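Local coordinates for protein putative O-acetylhomoserine (Thiol)-lyase (Campylobacter jejuni, PDB 4OC9) that probably makes homocysteine from O-acetylhomoserine and sulfide as a pyridoxal-phosphate-dependent enzyme of the trans-sulfuration family, at residues D[131-136]-D[324-329]; D[180-183]-D[189-192]. One frame throughout, in Å; residues are numbered along the deposited sequence.

Interaction 1: residues D[131-136]-D[324-329]; sequences DIDDLD and NAYHNL
Asp133 and Tyr326 carry this small contact, in which one tyrosine hydroxyl reaches across to a turn and Ile132 is marginal. Asp131 begins a type I turn that its own carbonyl closes on Asp134 N. Its side chain adds an Asx turn: OD1 accepts from Asp133 N at 3.0 Å, the donor nitrogen approaching from above the carboxylate plane, 65° out of it. Buried Ile132 only just reaches the tyrosine, its CD1 4.5 Å from Tyr326 OH. Asp133 does the gripping. Its CG stands anti to the carbonyl carbon (chi1 -70°), and the side chains of Asp133 and Tyr326 cross at about a right angle, while the carboxylate and ring planes stay 26° apart. Tyr326 OH donates to Asp133 OD2 over 2.7 Å, on the syn lone pair. The other oxygen, Asp133 OD1, lies at the ring edge near the ring plane, 3.2 Å from Tyr326 CE1. Lys107 NZ forms a salt bridge with Asp133 OD2 and a hydrogen bond with Tyr326 OH, so lysine, carboxylate and phenol hold one another, and the ammonium probably favours an ionised Asp133. Leu135 turns to helix 164-174 instead. The contact thus joins the turn between edge strand 126-130 and helix 136-141 to Tyr326, the N-cap residue of helix 327-333.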
loop_
_atom_site.group_PDB
_atom_site.type_symbol
_atom_site.label_atom_id
_atom_site.label_comp_id
_atom_site.label_asym_id
_atom_site.label_seq_id
_atom_site.Cartn_x
_atom_site.Cartn_y
_atom_site.Cartn_z
ATOM N N ASP D 131 -23.831 25.436 -25.762
ATOM C CA ASP D 131 -24.900 25.090 -24.861
ATOM C C ASP D 131 -25.458 23.694 -25.211
ATOM O O ASP D 131 -25.996 23.499 -26.315
ATOM C CB ASP D 131 -25.989 26.168 -24.982
ATOM C CG ASP D 131 -27.171 25.967 -24.018
ATOM O OD1 ASP D 131 -27.187 25.046 -23.155
ATOM O OD2 ASP D 131 -28.112 26.778 -24.136
ATOM N N ILE D 132 -25.346 22.742 -24.284
ATOM C CA ILE D 132 -25.866 21.391 -24.546
ATOM C C ILE D 132 -27.371 21.397 -24.733
ATOM O O ILE D 132 -27.919 20.447 -25.277
ATOM C CB ILE D 132 -25.647 20.337 -23.444
ATOM C CG1 ILE D 132 -26.044 20.960 -22.125
ATOM C CG2 ILE D 132 -24.224 19.885 -23.367
ATOM C CD1 ILE D 132 -26.513 19.909 -21.165
ATOM N N ASP D 133 -28.046 22.412 -24.205
ATOM C CA ASP D 133 -29.505 22.518 -24.329
ATOM C C ASP D 133 -29.961 23.127 -25.646
ATOM O O ASP D 133 -31.130 23.104 -25.949
ATOM C CB ASP D 133 -30.080 23.319 -23.163
ATOM C CG ASP D 133 -29.990 22.577 -21.834
ATOM O OD1 ASP D 133 -30.079 21.338 -21.844
ATOM O OD2 ASP D 133 -29.913 23.245 -20.775
ATOM N N ASP D 134 -29.033 23.646 -26.440
ATOM C CA ASP D 134 -29.348 24.254 -27.724
ATOM C C ASP D 134 -28.184 23.937 -28.686
ATOM O O ASP D 134 -27.318 24.767 -28.938
ATOM C CB ASP D 134 -29.496 25.770 -27.545
ATOM C CG ASP D 134 -29.855 26.481 -28.837
ATOM O OD1 ASP D 134 -30.296 25.809 -29.807
ATOM O OD2 ASP D 134 -29.693 27.719 -28.858
ATOM N N LEU D 135 -28.234 22.750 -29.260
ATOM C CA LEU D 135 -27.185 22.278 -30.139
ATOM C C LEU D 135 -26.853 23.065 -31.372
ATOM O O LEU D 135 -25.777 22.873 -31.943
ATOM C CB LEU D 135 -27.343 20.775 -30.412
ATOM C CG LEU D 135 -27.248 19.909 -29.128
ATOM C CD1 LEU D 135 -27.444 18.435 -29.442
ATOM C CD2 LEU D 135 -25.918 20.103 -28.388
ATOM N N ASP D 136 -27.730 23.952 -31.807
ATOM C CA ASP D 136 -27.387 24.761 -32.972
ATOM C C ASP D 136 -26.137 25.569 -32.572
ATOM O O ASP D 136 -25.297 25.874 -33.429
ATOM C CB ASP D 136 -28.509 25.732 -33.393
ATOM C CG ASP D 136 -29.748 25.031 -33.920
ATOM O OD1 ASP D 136 -29.663 23.842 -34.325
ATOM O OD2 ASP D 136 -30.813 25.691 -33.967
ATOM N N ASN D 324 -38.573 17.514 -13.611
ATOM C CA ASN D 324 -37.239 17.971 -13.993
ATOM C C ASN D 324 -37.108 18.091 -15.526
ATOM O O ASN D 324 -37.612 17.265 -16.261
ATOM C CB ASN D 324 -36.165 17.050 -13.441
ATOM C CG ASN D 324 -34.816 17.749 -13.395
ATOM O OD1 ASN D 324 -34.629 18.755 -12.680
ATOM N ND2 ASN D 324 -33.873 17.190 -14.037
ATOM N N ALA D 325 -36.340 19.071 -15.980
ATOM C CA ALA D 325 -36.137 19.340 -17.407
ATOM C C ALA D 325 -35.376 18.242 -18.169
ATOM O O ALA D 325 -35.462 18.172 -19.381
ATOM C CB ALA D 325 -35.401 20.664 -17.576
ATOM N N TYR D 326 -34.622 17.425 -17.456
ATOM C CA TYR D 326 -33.886 16.377 -18.089
ATOM C C TYR D 326 -34.520 15.017 -17.890
ATOM O O TYR D 326 -33.938 14.018 -18.271
ATOM C CB TYR D 326 -32.436 16.404 -17.577
ATOM C CG TYR D 326 -31.787 17.720 -17.904
ATOM C CD1 TYR D 326 -31.336 17.981 -19.185
ATOM C CD2 TYR D 326 -31.632 18.716 -16.942
ATOM C CE1 TYR D 326 -30.776 19.209 -19.507
ATOM C CE2 TYR D 326 -31.062 19.953 -17.262
ATOM C CZ TYR D 326 -30.638 20.185 -18.541
ATOM O OH TYR D 326 -30.048 21.373 -18.856
ATOM N N HIS D 327 -35.727 14.984 -17.340
ATOM C CA HIS D 327 -36.427 13.718 -17.067
ATOM C C HIS D 327 -36.636 12.832 -18.305
ATOM O O HIS D 327 -36.416 11.626 -18.235
ATOM C CB HIS D 327 -37.734 13.969 -16.292
ATOM C CG HIS D 327 -38.434 12.718 -15.855
ATOM N ND1 HIS D 327 -38.092 12.032 -14.711
ATOM C CD2 HIS D 327 -39.502 12.064 -16.380
ATOM C CE1 HIS D 327 -38.910 11.002 -14.553
ATOM N NE2 HIS D 327 -39.766 10.994 -15.561
ATOM N N ASN D 328 -37.074 13.418 -19.413
ATOM C CA ASN D 328 -37.261 12.654 -20.667
ATOM C C ASN D 328 -35.940 12.102 -21.212
ATOM O O ASN D 328 -35.879 10.973 -21.681
ATOM C CB ASN D 328 -37.962 13.483 -21.734
ATOM C CG ASN D 328 -39.426 13.685 -21.434
ATOM O OD1 ASN D 328 -40.042 12.902 -20.707
ATOM N ND2 ASN D 328 -40.008 14.718 -22.025
ATOM N N LEU D 329 -34.889 12.914 -21.156
ATOM C CA LEU D 329 -33.562 12.470 -21.595
ATOM C C LEU D 329 -33.103 11.331 -20.655
ATOM O O LEU D 329 -32.433 10.393 -21.090
ATOM C CB LEU D 329 -32.567 13.626 -21.601
ATOM C CG LEU D 329 -32.855 14.638 -22.710
ATOM C CD1 LEU D 329 -32.096 15.937 -22.579
ATOM C CD2 LEU D 329 -32.543 13.968 -24.042
#

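Interaction 2: residues D[180-183]-D[189-192]; sequences CDNT and LLQP
Asn182 and Pro192 form the dense part of this contact, with Cys180 closing one side of the proline and Leu190 adding a looser apolar border. The Asn182 amide packs against CG and CD of Pro192: its carbon CG is 3.6 Å from Pro192 CG, and ND2 comes to 3.3 Å from Pro192 CD. With its own CG anti to the main-chain nitrogen (chi1 -162°), Asn182 extends toward the 189-192 loop and donates from ND2 to Leu190 O at 3.0 Å. That bond is only slightly bent (N-H...O 156°), and the donor sits above the carbonyl plane, 38° out of it. Cys180, on the same strand end, directs SG to Pro192 CG at 3.7 Å, a purely apolar touch. Packing is slacker at Leu190, whose CD2 stays 4.0 Å from Asn182 OD1. Gln191 points its CB away from the strand and is partly exposed, marking the solvent side of an otherwise buried contact.

Between the two inward-facing residues Cys180 and Asn182, Asp181 faces away. Its OD1 accepts from both Thr183 N, in an Asx turn, and Thr183 OG1, the latter at 2.6 Å; these bonds probably help to position the carboxylate, whose OD2 lies close to N1 of the modified lysine at position 206, consistent with the aspartate that faces the cofactor's pyridine nitrogen in fold-type I enzymes. The buried Asn182 amide is satisfied at both ends: OD1 bonds to Ser153 OG, while ND2 also donates to Glu73 OE1. Its rotation is therefore probably fixed, and one polar side chain ties the returning loop to the strand end carrying the cofactor-side aspartate.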
loop_
_atom_site.group_PDB
_atom_site.type_symbol
_atom_site.label_atom_id
_atom_site.label_comp_id
_atom_site.label_asym_id
_atom_site.label_seq_id
_atom_site.Cartn_x
_atom_site.Cartn_y
_atom_site.Cartn_z
ATOM N N CYS D 180 -16.730 12.122 -24.177
ATOM C CA CYS D 180 -17.733 12.138 -23.132
ATOM C C CYS D 180 -17.158 11.764 -21.767
ATOM O O CYS D 180 -16.624 10.695 -21.611
ATOM C CB CYS D 180 -18.867 11.153 -23.453
ATOM S SG CYS D 180 -20.168 11.050 -22.182
ATOM N N ASP D 181 -17.347 12.636 -20.786
ATOM C CA ASP D 181 -16.924 12.420 -19.422
ATOM C C ASP D 181 -18.128 11.723 -18.781
ATOM O O ASP D 181 -19.160 12.341 -18.496
ATOM C CB ASP D 181 -16.576 13.745 -18.771
ATOM C CG ASP D 181 -16.118 13.609 -17.333
ATOM O OD1 ASP D 181 -16.636 12.726 -16.596
ATOM O OD2 ASP D 181 -15.264 14.421 -16.925
ATOM N N ASN D 182 -17.992 10.417 -18.547
ATOM C CA ASN D 182 -19.100 9.600 -17.990
ATOM C C ASN D 182 -18.894 9.277 -16.512
ATOM O O ASN D 182 -19.441 8.296 -15.994
ATOM C CB ASN D 182 -19.148 8.293 -18.802
ATOM C CG ASN D 182 -20.453 7.555 -18.675
ATOM O OD1 ASN D 182 -21.488 8.172 -18.611
ATOM N ND2 ASN D 182 -20.416 6.226 -18.722
ATOM N N THR D 183 -18.130 10.118 -15.825
ATOM C CA THR D 183 -17.825 9.924 -14.409
ATOM C C THR D 183 -18.979 9.715 -13.471
ATOM O O THR D 183 -19.047 8.725 -12.730
ATOM C CB THR D 183 -17.078 11.136 -13.855
ATOM O OG1 THR D 183 -15.828 11.327 -14.559
ATOM C CG2 THR D 183 -16.807 10.941 -12.399
ATOM N N LEU D 189 -24.683 2.745 -15.490
ATOM C CA LEU D 189 -25.985 3.380 -15.679
ATOM C C LEU D 189 -26.142 3.927 -17.075
ATOM O O LEU D 189 -27.241 4.121 -17.541
ATOM C CB LEU D 189 -26.189 4.495 -14.660
ATOM C CG LEU D 189 -26.058 4.003 -13.198
ATOM C CD1 LEU D 189 -26.334 5.146 -12.233
ATOM C CD2 LEU D 189 -27.019 2.854 -12.927
ATOM N N LEU D 190 -25.023 4.139 -17.759
ATOM C CA LEU D 190 -25.029 4.684 -19.088
ATOM C C LEU D 190 -23.804 4.268 -19.889
ATOM O O LEU D 190 -22.676 4.302 -19.381
ATOM C CB LEU D 190 -25.086 6.211 -18.986
ATOM C CG LEU D 190 -25.128 6.967 -20.303
ATOM C CD1 LEU D 190 -26.364 6.564 -21.083
ATOM C CD2 LEU D 190 -25.183 8.440 -20.031
ATOM N N GLN D 191 -24.013 3.935 -21.159
ATOM C CA GLN D 191 -22.921 3.499 -22.027
ATOM C C GLN D 191 -22.793 4.430 -23.224
ATOM O O GLN D 191 -23.330 4.160 -24.276
ATOM C CB GLN D 191 -23.189 2.084 -22.530
ATOM C CG GLN D 191 -23.485 1.020 -21.477
ATOM C CD GLN D 191 -24.915 1.062 -20.878
ATOM O OE1 GLN D 191 -25.898 1.465 -21.532
ATOM N NE2 GLN D 191 -25.027 0.599 -19.631
ATOM N N PRO D 192 -22.069 5.535 -23.071
ATOM C CA PRO D 192 -21.967 6.466 -24.194
ATOM C C PRO D 192 -21.544 5.848 -25.517
ATOM O O PRO D 192 -21.997 6.318 -26.578
ATOM C CB PRO D 192 -20.947 7.485 -23.716
ATOM C CG PRO D 192 -21.080 7.460 -22.231
ATOM C CD PRO D 192 -21.356 6.026 -21.881
#

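Overall arrangement
Both interactions belong to the pyridoxal-phosphate-dependent fold, with centres 16 Å apart and nearest atoms about 7 Å apart, without touching. Along the chain, 131-136 comes first, then 180-183 and 189-192, and finally 324-329, so interaction 2 falls wholly between the two halves of interaction 1. They share the seven-stranded mixed sheet: interaction 1 starts just beyond its outermost strand 126-130, whereas interaction 2 sits at the end of the inner strand 177-181, its centre about 7 Å from the centre of the chain. Interaction 1 ties this sheet's periphery to helix 327-333, which precedes strand 342-346 of the five-stranded sheet; interaction 2 lies in the interior, at the strand end whose Asp181 approaches the cofactor.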